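Local coordinates for YfdX protein (PDB 6A02) that is of unknown biochemical function but is linked to antibiotic stress responses and virulence in Salmonella Typhi, at residues Gly19-Ala24 against Lys52-Asp57; Tyr64-Lys69 against Val170-Ser175; His77-Asn82 against Ile134-Thr139. All blocks are in the same frame, centred on the assembly; numbering follows the deposited sequence.

Contact 1: Gly19-Ala24 against Lys52-Asp57; sequences GQAWQA and KLLNDD
Q20 and L53 carry the middle of this helix-helix contact, where the first turn of helix 19-36 meets the last turn of helix 40-54. The L53 side chain lies over the backbone of the opposite helix: its CB stands 3.7 Å from Q20 O, and its branches then part. CD1 goes to A24 N at 3.8 Å and touches the start of the Q23 side chain, while CD2 comes to 4.0 Å from Q20 CG. A branched leucine suits a place where one side chain must fill the groove between residues one turn apart. L54 reaches the same helix further round, with CG 3.6 Å from A24 CB and CD2 3.9 Å from A21 CB; the small alanines allow the backbones to approach closely. Beyond this apolar patch Q20 runs extended past CG, with CD anti to CA (chi2 174°), and meets the D56 side chain at about a right angle. Its NE2 donates to D56 OD2 over 2.8 Å (154° at the hydrogen), with OD2 almost in the amide plane and receiving the bond on its anti lone pair. The carboxylate plane is turned 66° from that of the amide. The other ends are also engaged: Q20 OE1 with T59 OG1, D56 OD1 with S58 OG. L54 continues onto T139 and V143 of helix 136-151. Apolar packing therefore joins the helices, whereas the amide, using both its donor and its acceptor, ties the first helix to the chain that leaves the second, and the anionic D56 would probably strengthen the N-H bond it receives.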
loop_
_atom_site.group_PDB
_atom_site.type_symbol
_atom_site.label_atom_id
_atom_site.label_comp_id
_atom_site.label_asym_id
_atom_site.label_seq_id
_atom_site.Cartn_x
_atom_site.Cartn_y
_atom_site.Cartn_z
ATOM N N GLY A 19 14.071 15.189 -7.147
ATOM C CA GLY A 19 14.827 14.248 -6.343
ATOM C C GLY A 19 15.102 14.749 -4.942
ATOM O O GLY A 19 15.221 13.949 -4.008
ATOM N N GLN A 20 15.219 16.071 -4.774
ATOM C CA GLN A 20 15.418 16.623 -3.439
ATOM C C GLN A 20 14.207 16.362 -2.557
ATOM O O GLN A 20 14.352 15.991 -1.386
ATOM C CB GLN A 20 15.684 18.123 -3.504
ATOM C CG GLN A 20 17.047 18.512 -4.051
ATOM C CD GLN A 20 17.161 20.010 -4.209
ATOM O OE1 GLN A 20 16.359 20.630 -4.909
ATOM N NE2 GLN A 20 18.147 20.608 -3.542
ATOM N N ALA A 21 13.004 16.571 -3.093
ATOM C CA ALA A 21 11.805 16.344 -2.292
ATOM C C ALA A 21 11.592 14.865 -2.020
ATOM O O ALA A 21 11.076 14.499 -0.957
ATOM C CB ALA A 21 10.582 16.942 -2.979
ATOM N N TRP A 22 11.960 13.998 -2.964
ATOM C CA TRP A 22 11.914 12.571 -2.673
ATOM C C TRP A 22 12.806 12.233 -1.486
ATOM O O TRP A 22 12.384 11.529 -0.560
ATOM C CB TRP A 22 12.293 11.750 -3.912
ATOM C CG TRP A 22 11.968 10.312 -3.712
ATOM C CD1 TRP A 22 10.779 9.696 -3.968
ATOM C CD2 TRP A 22 12.828 9.320 -3.168
ATOM N NE1 TRP A 22 10.849 8.367 -3.628
ATOM C CE2 TRP A 22 12.105 8.112 -3.140
ATOM C CE3 TRP A 22 14.149 9.330 -2.718
ATOM C CZ2 TRP A 22 12.652 6.929 -2.666
ATOM C CZ3 TRP A 22 14.694 8.154 -2.252
ATOM C CH2 TRP A 22 13.946 6.970 -2.234
ATOM N N GLN A 23 14.044 12.738 -1.489
ATOM C CA GLN A 23 14.951 12.456 -0.383
ATOM C C GLN A 23 14.450 13.079 0.910
ATOM O O GLN A 23 14.639 12.503 1.988
ATOM C CB GLN A 23 16.354 12.956 -0.728
ATOM C CG GLN A 23 17.405 12.612 0.325
ATOM C CD GLN A 23 17.586 11.120 0.471
ATOM O OE1 GLN A 23 17.670 10.400 -0.523
ATOM N NE2 GLN A 23 17.605 10.635 1.714
ATOM N N ALA A 24 13.800 14.238 0.820
ATOM C CA ALA A 24 13.228 14.860 2.009
ATOM C C ALA A 24 12.176 13.958 2.639
ATOM O O ALA A 24 12.135 13.804 3.867
ATOM C CB ALA A 24 12.627 16.222 1.652
ATOM N N LYS A 52 16.149 21.560 4.771
ATOM C CA LYS A 52 17.048 22.204 3.817
ATOM C C LYS A 52 16.732 21.777 2.390
ATOM O O LYS A 52 16.763 22.599 1.465
ATOM C CB LYS A 52 18.510 21.920 4.175
ATOM C CG LYS A 52 18.991 22.714 5.376
ATOM C CD LYS A 52 20.481 22.551 5.620
ATOM C CE LYS A 52 20.976 23.631 6.562
ATOM N NZ LYS A 52 20.152 23.685 7.803
ATOM N N LEU A 53 16.408 20.499 2.190
ATOM C CA LEU A 53 16.084 20.025 0.847
ATOM C C LEU A 53 14.823 20.690 0.305
ATOM O O LEU A 53 14.783 21.098 -0.862
ATOM C CB LEU A 53 15.949 18.504 0.844
ATOM C CG LEU A 53 17.225 17.672 1.020
ATOM C CD1 LEU A 53 16.896 16.260 1.474
ATOM C CD2 LEU A 53 18.026 17.623 -0.270
ATOM N N LEU A 54 13.772 20.791 1.129
ATOM C CA LEU A 54 12.500 21.325 0.656
ATOM C C LEU A 54 12.509 22.837 0.490
ATOM O O LEU A 54 11.603 23.379 -0.154
ATOM C CB LEU A 54 11.379 20.943 1.628
ATOM C CG LEU A 54 11.023 19.462 1.669
ATOM C CD1 LEU A 54 10.067 19.191 2.827
ATOM C CD2 LEU A 54 10.405 19.046 0.337
ATOM N N ASN A 55 13.490 23.529 1.070
ATOM C CA ASN A 55 13.502 24.986 1.087
ATOM C C ASN A 55 14.719 25.549 0.372
ATOM O O ASN A 55 15.048 26.728 0.544
ATOM C CB ASN A 55 13.425 25.510 2.521
ATOM C CG ASN A 55 12.073 25.260 3.151
ATOM O OD1 ASN A 55 11.107 25.974 2.871
ATOM N ND2 ASN A 55 11.991 24.241 4.000
ATOM N N ASP A 56 15.388 24.724 -0.426
ATOM C CA ASP A 56 16.563 25.136 -1.181
ATOM C C ASP A 56 16.230 26.314 -2.091
ATOM O O ASP A 56 15.462 26.168 -3.047
ATOM C CB ASP A 56 17.062 23.947 -2.001
ATOM C CG ASP A 56 18.406 24.202 -2.658
ATOM O OD1 ASP A 56 18.838 25.372 -2.719
ATOM O OD2 ASP A 56 19.031 23.223 -3.118
ATOM N N ASP A 57 16.811 27.487 -1.809
ATOM C CA ASP A 57 16.502 28.673 -2.604
ATOM C C ASP A 57 17.094 28.616 -4.006
ATOM O O ASP A 57 16.660 29.378 -4.876
ATOM C CB ASP A 57 16.944 29.953 -1.885
ATOM C CG ASP A 57 16.264 30.135 -0.541
ATOM O OD1 ASP A 57 16.978 30.181 0.484
ATOM O OD2 ASP A 57 15.019 30.234 -0.508
#

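Contact 2: Tyr64-Lys69 against Val170-Ser175; sequences YVKSDK and VVDSQS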
loop_
_atom_site.group_PDB
_atom_site.type_symbol
_atom_site.label_atom_id
_atom_site.label_comp_id
_atom_site.label_asym_id
_atom_site.label_seq_id
_atom_site.Cartn_x
_atom_site.Cartn_y
_atom_site.Cartn_z
ATOM N N TYR A 64 8.530 21.485 -10.803
ATOM C CA TYR A 64 8.014 20.199 -10.351
ATOM C C TYR A 64 6.515 20.209 -10.107
ATOM O O TYR A 64 5.952 19.172 -9.744
ATOM C CB TYR A 64 8.744 19.766 -9.078
ATOM C CG TYR A 64 10.233 19.952 -9.175
ATOM C CD1 TYR A 64 11.008 19.110 -9.959
ATOM C CD2 TYR A 64 10.864 20.985 -8.496
ATOM C CE1 TYR A 64 12.384 19.293 -10.056
ATOM C CE2 TYR A 64 12.232 21.173 -8.580
ATOM C CZ TYR A 64 12.982 20.327 -9.359
ATOM O OH TYR A 64 14.345 20.513 -9.447
ATOM N N VAL A 65 5.857 21.346 -10.319
ATOM C CA VAL A 65 4.455 21.494 -9.959
ATOM C C VAL A 65 3.567 20.740 -10.942
ATOM O O VAL A 65 3.751 20.807 -12.166
ATOM C CB VAL A 65 4.105 22.990 -9.899
ATOM C CG1 VAL A 65 2.609 23.194 -9.824
ATOM C CG2 VAL A 65 4.797 23.640 -8.715
ATOM N N LYS A 66 2.600 19.999 -10.406
ATOM C CA LYS A 66 1.537 19.396 -11.205
ATOM C C LYS A 66 0.384 20.390 -11.188
ATOM O O LYS A 66 -0.381 20.451 -10.226
ATOM C CB LYS A 66 1.127 18.056 -10.606
ATOM C CG LYS A 66 0.063 17.322 -11.400
ATOM C CD LYS A 66 0.319 15.829 -11.372
ATOM C CE LYS A 66 -0.707 15.062 -12.188
ATOM N NZ LYS A 66 -0.766 15.514 -13.596
ATOM N N SER A 67 0.267 21.188 -12.251
ATOM C CA SER A 67 -0.637 22.333 -12.208
ATOM C C SER A 67 -2.105 21.919 -12.198
ATOM O O SER A 67 -2.943 22.654 -11.665
ATOM C CB SER A 67 -0.336 23.281 -13.367
ATOM O OG SER A 67 -0.273 22.564 -14.587
ATOM N N ASP A 68 -2.438 20.751 -12.753
ATOM C CA ASP A 68 -3.829 20.328 -12.874
ATOM C C ASP A 68 -4.360 19.633 -11.620
ATOM O O ASP A 68 -5.298 18.831 -11.715
ATOM C CB ASP A 68 -4.035 19.462 -14.124
ATOM C CG ASP A 68 -3.350 18.097 -14.026
ATOM O OD1 ASP A 68 -2.411 17.945 -13.219
ATOM O OD2 ASP A 68 -3.742 17.172 -14.776
ATOM N N LYS A 69 -3.810 19.928 -10.441
ATOM C CA LYS A 69 -4.253 19.264 -9.219
ATOM C C LYS A 69 -4.310 20.270 -8.079
ATOM O O LYS A 69 -3.283 20.840 -7.705
ATOM C CB LYS A 69 -3.328 18.105 -8.855
ATOM C CG LYS A 69 -3.925 17.248 -7.775
ATOM C CD LYS A 69 -3.109 16.013 -7.512
ATOM C CE LYS A 69 -3.916 15.028 -6.679
ATOM N NZ LYS A 69 -4.969 14.337 -7.488
ATOM N N VAL A 170 0.326 11.510 -2.246
ATOM C CA VAL A 170 -0.735 10.932 -3.061
ATOM C C VAL A 170 -0.114 10.377 -4.332
ATOM O O VAL A 170 0.996 10.742 -4.718
ATOM C CB VAL A 170 -1.859 11.933 -3.400
ATOM C CG1 VAL A 170 -2.456 12.523 -2.122
ATOM C CG2 VAL A 170 -1.353 13.028 -4.318
ATOM N N VAL A 171 -0.831 9.472 -4.978
ATOM C CA VAL A 171 -0.362 8.860 -6.218
ATOM C C VAL A 171 -1.414 9.116 -7.281
ATOM O O VAL A 171 -2.536 8.593 -7.197
ATOM C CB VAL A 171 -0.091 7.360 -6.057
ATOM C CG1 VAL A 171 0.341 6.752 -7.396
ATOM C CG2 VAL A 171 0.978 7.118 -4.992
ATOM N N ASP A 172 -1.063 9.926 -8.272
ATOM C CA ASP A 172 -1.901 10.157 -9.443
ATOM C C ASP A 172 -1.513 9.115 -10.483
ATOM O O ASP A 172 -0.413 9.169 -11.053
ATOM C CB ASP A 172 -1.643 11.558 -9.994
ATOM C CG ASP A 172 -2.632 11.962 -11.079
ATOM O OD1 ASP A 172 -3.092 11.090 -11.843
ATOM O OD2 ASP A 172 -2.954 13.164 -11.165
ATOM N N SER A 173 -2.406 8.170 -10.740
ATOM C CA SER A 173 -2.186 7.143 -11.749
ATOM C C SER A 173 -2.950 7.547 -12.998
ATOM O O SER A 173 -4.178 7.690 -12.959
ATOM C CB SER A 173 -2.667 5.785 -11.236
ATOM O OG SER A 173 -1.946 5.399 -10.076
ATOM N N GLN A 174 -2.228 7.753 -14.093
ATOM C CA GLN A 174 -2.846 8.226 -15.321
ATOM C C GLN A 174 -2.410 7.366 -16.493
ATOM O O GLN A 174 -1.270 6.900 -16.554
ATOM C CB GLN A 174 -2.487 9.682 -15.612
ATOM C CG GLN A 174 -3.330 10.683 -14.838
ATOM C CD GLN A 174 -2.837 12.117 -14.981
ATOM O OE1 GLN A 174 -3.608 13.020 -15.308
ATOM N NE2 GLN A 174 -1.554 12.334 -14.717
ATOM N N SER A 175 -3.343 7.146 -17.407
ATOM C CA SER A 175 -3.002 6.534 -18.678
ATOM C C SER A 175 -2.050 7.443 -19.441
ATOM O O SER A 175 -2.048 8.666 -19.269
ATOM C CB SER A 175 -4.278 6.316 -19.477
ATOM O OG SER A 175 -4.902 7.562 -19.645
#
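K66 and K69, at the two ends of a type I beta turn, reach toward D172 and V170 on strand 170-175, an outer strand of the antiparallel sheet in this chain. The backbones stay well apart, so long lysine side chains suit the gap. On the packed side, the K69 chain, with CG anti to the backbone N (chi1 -168°), crosses V170 and sets CE 4.0 Å from V170 CG2. The K66 side chain touches Q131 and L133 of the middle strand and crosses D172 at about a right angle. D172 has two conformers, which makes the close approach of K66 CE to OD2 doubtful; in the one described here, K66 NZ and D172 OD2 are 4.0 Å apart, beyond a salt bridge. K69 NZ bonds instead to S173 O of the third subunit, so this side belongs to an assembly interface as well.

Toward solvent the fit is looser. Exposed D68 and partly exposed Q174 meet tip to tip, with D68 OD2 4.2 Å from Q174 OE1. K66 NZ lies 3.5 Å from Q174 NE2, two donors that do not bond. Its firm partner is within the turn: K66 NZ forms a salt bridge with D68, its hydrogen bond to D68 OD1 being 3.0 Å long and using the syn lone pair.

Contact 3: His77-Asn82 against Ile134-Thr139; sequences HYIRIN and IPLQQT
P135 pairs with Y78 in the sheet and at the same time occupies the N-cap position of helix 136-151, so strand passes into helix without an intervening loop. The proline, which has no N-H to give, falls in a non-hydrogen-bonded antiparallel pair, its CA only 4.2 Å from that of Y78. One more backbone bond reaches past the ladder to the first helical residue: L136 N donates to H77 O over 2.9 Å, nearly straight (170° at the hydrogen). On the other side of the Y78-P135 pair, I79 and I134 form a hydrogen-bonded pair, with I79 N to I134 O at 2.8 Å and I134 N to I79 O at 3.0 Å.

On one face the Y78 ring crosses the proline obliquely, bringing CE1 to 3.7 Å from P135 CD, a flat ring against a compact one. The other face is aliphatic. I79 and I134 lie side by side and point the same way, their CG1 atoms 3.8 Å apart; in both, CG1 sits between the backbone N and the carbonyl carbon (chi1 60°). I81 meets I134 at about a right angle, its CG2 also 3.8 Å from I134 CG1. I79 CD1 extends to L136 CD1, and helix 19-36 covers this face through A21 and M25. At the helix start, P135 O accepts from T139 OG1 (2.7 Å) and T139 N on opposite faces of its plane, while the D76 carboxylate takes Q137 N and Q138 N. Backbone donors at the helix start thus find acceptors in H77 O, D76 and P135 O, and D76 would probably interact favourably with the helix dipole.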
loop_
_atom_site.group_PDB
_atom_site.type_symbol
_atom_site.label_atom_id
_atom_site.label_comp_id
_atom_site.label_asym_id
_atom_site.label_seq_id
_atom_site.Cartn_x
_atom_site.Cartn_y
_atom_site.Cartn_z
ATOM N N HIS A 77 0.618 23.944 -3.833
ATOM C CA HIS A 77 0.646 23.171 -5.063
ATOM C C HIS A 77 1.260 21.816 -4.771
ATOM O O HIS A 77 2.144 21.689 -3.918
ATOM C CB HIS A 77 1.484 23.875 -6.135
ATOM C CG HIS A 77 0.952 25.221 -6.518
ATOM N ND1 HIS A 77 0.028 25.393 -7.525
ATOM C CD2 HIS A 77 1.193 26.452 -6.011
ATOM C CE1 HIS A 77 -0.267 26.677 -7.632
ATOM N NE2 HIS A 77 0.427 27.342 -6.726
ATOM N N TYR A 78 0.801 20.814 -5.509
ATOM C CA TYR A 78 1.454 19.513 -5.496
ATOM C C TYR A 78 2.672 19.524 -6.408
ATOM O O TYR A 78 2.628 20.072 -7.516
ATOM C CB TYR A 78 0.488 18.454 -6.015
ATOM C CG TYR A 78 -0.477 17.947 -4.983
ATOM C CD1 TYR A 78 -0.050 17.070 -3.989
ATOM C CD2 TYR A 78 -1.824 18.307 -5.019
ATOM C CE1 TYR A 78 -0.925 16.587 -3.033
ATOM C CE2 TYR A 78 -2.723 17.815 -4.070
ATOM C CZ TYR A 78 -2.260 16.963 -3.076
ATOM O OH TYR A 78 -3.137 16.478 -2.128
ATOM N N ILE A 79 3.756 18.898 -5.944
ATOM C CA ILE A 79 4.943 18.669 -6.761
ATOM C C ILE A 79 5.187 17.174 -6.939
ATOM O O ILE A 79 4.866 16.353 -6.069
ATOM C CB ILE A 79 6.212 19.362 -6.213
ATOM C CG1 ILE A 79 6.548 18.852 -4.807
ATOM C CG2 ILE A 79 6.079 20.899 -6.268
ATOM C CD1 ILE A 79 8.017 19.120 -4.410
ATOM N N ARG A 80 5.781 16.832 -8.078
ATOM C CA ARG A 80 6.131 15.455 -8.415
ATOM C C ARG A 80 7.414 15.038 -7.708
ATOM O O ARG A 80 8.431 15.738 -7.791
ATOM C CB ARG A 80 6.357 15.334 -9.926
ATOM C CG ARG A 80 5.100 15.519 -10.765
ATOM C CD ARG A 80 5.407 15.486 -12.262
ATOM N NE ARG A 80 6.201 16.650 -12.626
ATOM C CZ ARG A 80 5.687 17.816 -13.014
ATOM N NH1 ARG A 80 4.369 17.972 -13.134
ATOM N NH2 ARG A 80 6.503 18.830 -13.291
ATOM N N ILE A 81 7.383 13.884 -7.038
ATOM C CA ILE A 81 8.568 13.352 -6.375
ATOM C C ILE A 81 8.992 11.979 -6.873
ATOM O O ILE A 81 10.113 11.551 -6.561
ATOM C CB ILE A 81 8.457 13.365 -4.830
ATOM C CG1 ILE A 81 7.479 12.298 -4.333
ATOM C CG2 ILE A 81 8.066 14.742 -4.340
ATOM C CD1 ILE A 81 7.498 12.114 -2.820
ATOM N N ASN A 82 8.153 11.276 -7.628
ATOM C CA ASN A 82 8.551 9.986 -8.180
ATOM C C ASN A 82 7.592 9.627 -9.299
ATOM O O ASN A 82 6.444 10.075 -9.317
ATOM C CB ASN A 82 8.559 8.887 -7.109
ATOM C CG ASN A 82 9.218 7.615 -7.593
ATOM O OD1 ASN A 82 10.401 7.607 -7.884
ATOM N ND2 ASN A 82 8.445 6.537 -7.699
ATOM N N ILE A 134 3.577 15.393 -3.503
ATOM C CA ILE A 134 3.363 15.967 -2.171
ATOM C C ILE A 134 2.929 17.420 -2.290
ATOM O O ILE A 134 3.310 18.115 -3.245
ATOM C CB ILE A 134 4.603 15.876 -1.268
ATOM C CG1 ILE A 134 5.786 16.615 -1.895
ATOM C CG2 ILE A 134 4.924 14.410 -0.923
ATOM C CD1 ILE A 134 6.916 16.850 -0.924
ATOM N N PRO A 135 2.151 17.924 -1.331
ATOM C CA PRO A 135 1.840 19.360 -1.288
ATOM C C PRO A 135 3.036 20.091 -0.698
ATOM O O PRO A 135 3.437 19.829 0.436
ATOM C CB PRO A 135 0.628 19.425 -0.354
ATOM C CG PRO A 135 0.831 18.244 0.585
ATOM C CD PRO A 135 1.497 17.167 -0.243
ATOM N N LEU A 136 3.611 21.015 -1.466
ATOM C CA LEU A 136 4.933 21.524 -1.114
ATOM C C LEU A 136 4.905 22.357 0.163
ATOM O O LEU A 136 5.685 22.112 1.095
ATOM C CB LEU A 136 5.521 22.321 -2.273
ATOM C CG LEU A 136 6.894 22.957 -2.031
ATOM C CD1 LEU A 136 7.935 21.946 -1.554
ATOM C CD2 LEU A 136 7.359 23.657 -3.307
ATOM N N GLN A 137 4.028 23.359 0.225
ATOM C CA GLN A 137 4.070 24.244 1.383
ATOM C C GLN A 137 3.551 23.542 2.626
ATOM O O GLN A 137 4.088 23.741 3.721
ATOM C CB GLN A 137 3.313 25.543 1.114
ATOM C CG GLN A 137 3.672 26.654 2.098
ATOM C CD GLN A 137 5.170 26.942 2.151
ATOM O OE1 GLN A 137 5.841 27.038 1.115
ATOM N NE2 GLN A 137 5.706 27.070 3.366
ATOM N N GLN A 138 2.524 22.704 2.477
ATOM C CA GLN A 138 2.018 21.948 3.619
ATOM C C GLN A 138 3.083 21.006 4.176
ATOM O O GLN A 138 3.217 20.855 5.398
ATOM C CB GLN A 138 0.740 21.211 3.218
ATOM C CG GLN A 138 0.065 20.436 4.339
ATOM C CD GLN A 138 -1.324 19.924 3.947
ATOM O OE1 GLN A 138 -1.660 19.798 2.760
ATOM N NE2 GLN A 138 -2.137 19.614 4.955
ATOM N N THR A 139 3.870 20.380 3.298
ATOM C CA THR A 139 4.960 19.533 3.776
ATOM C C THR A 139 6.054 20.356 4.437
ATOM O O THR A 139 6.566 19.973 5.495
ATOM C CB THR A 139 5.527 18.680 2.638
ATOM O OG1 THR A 139 4.460 17.948 2.028
ATOM C CG2 THR A 139 6.559 17.675 3.158
#

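In the fold
From the N terminus, contact 1 closes first, bringing the end of helix 40-54 back to the start of helix 19-36 as a helical hairpin. The chain then enters 64-69, which opens contact 2, and soon reaches 77-82, which opens contact 3. Contact 3 closes at 134-139, before the last strand, 170-175, completes contact 2, so the shorter loop lies wholly within the longer one. A21 packs on I79 and I81, and L54 on T139, joining the hairpin of contact 1 to contact 3. Backbone bonds between 64-66 and 78-80 link contacts 2 and 3, which both also touch the third subunit.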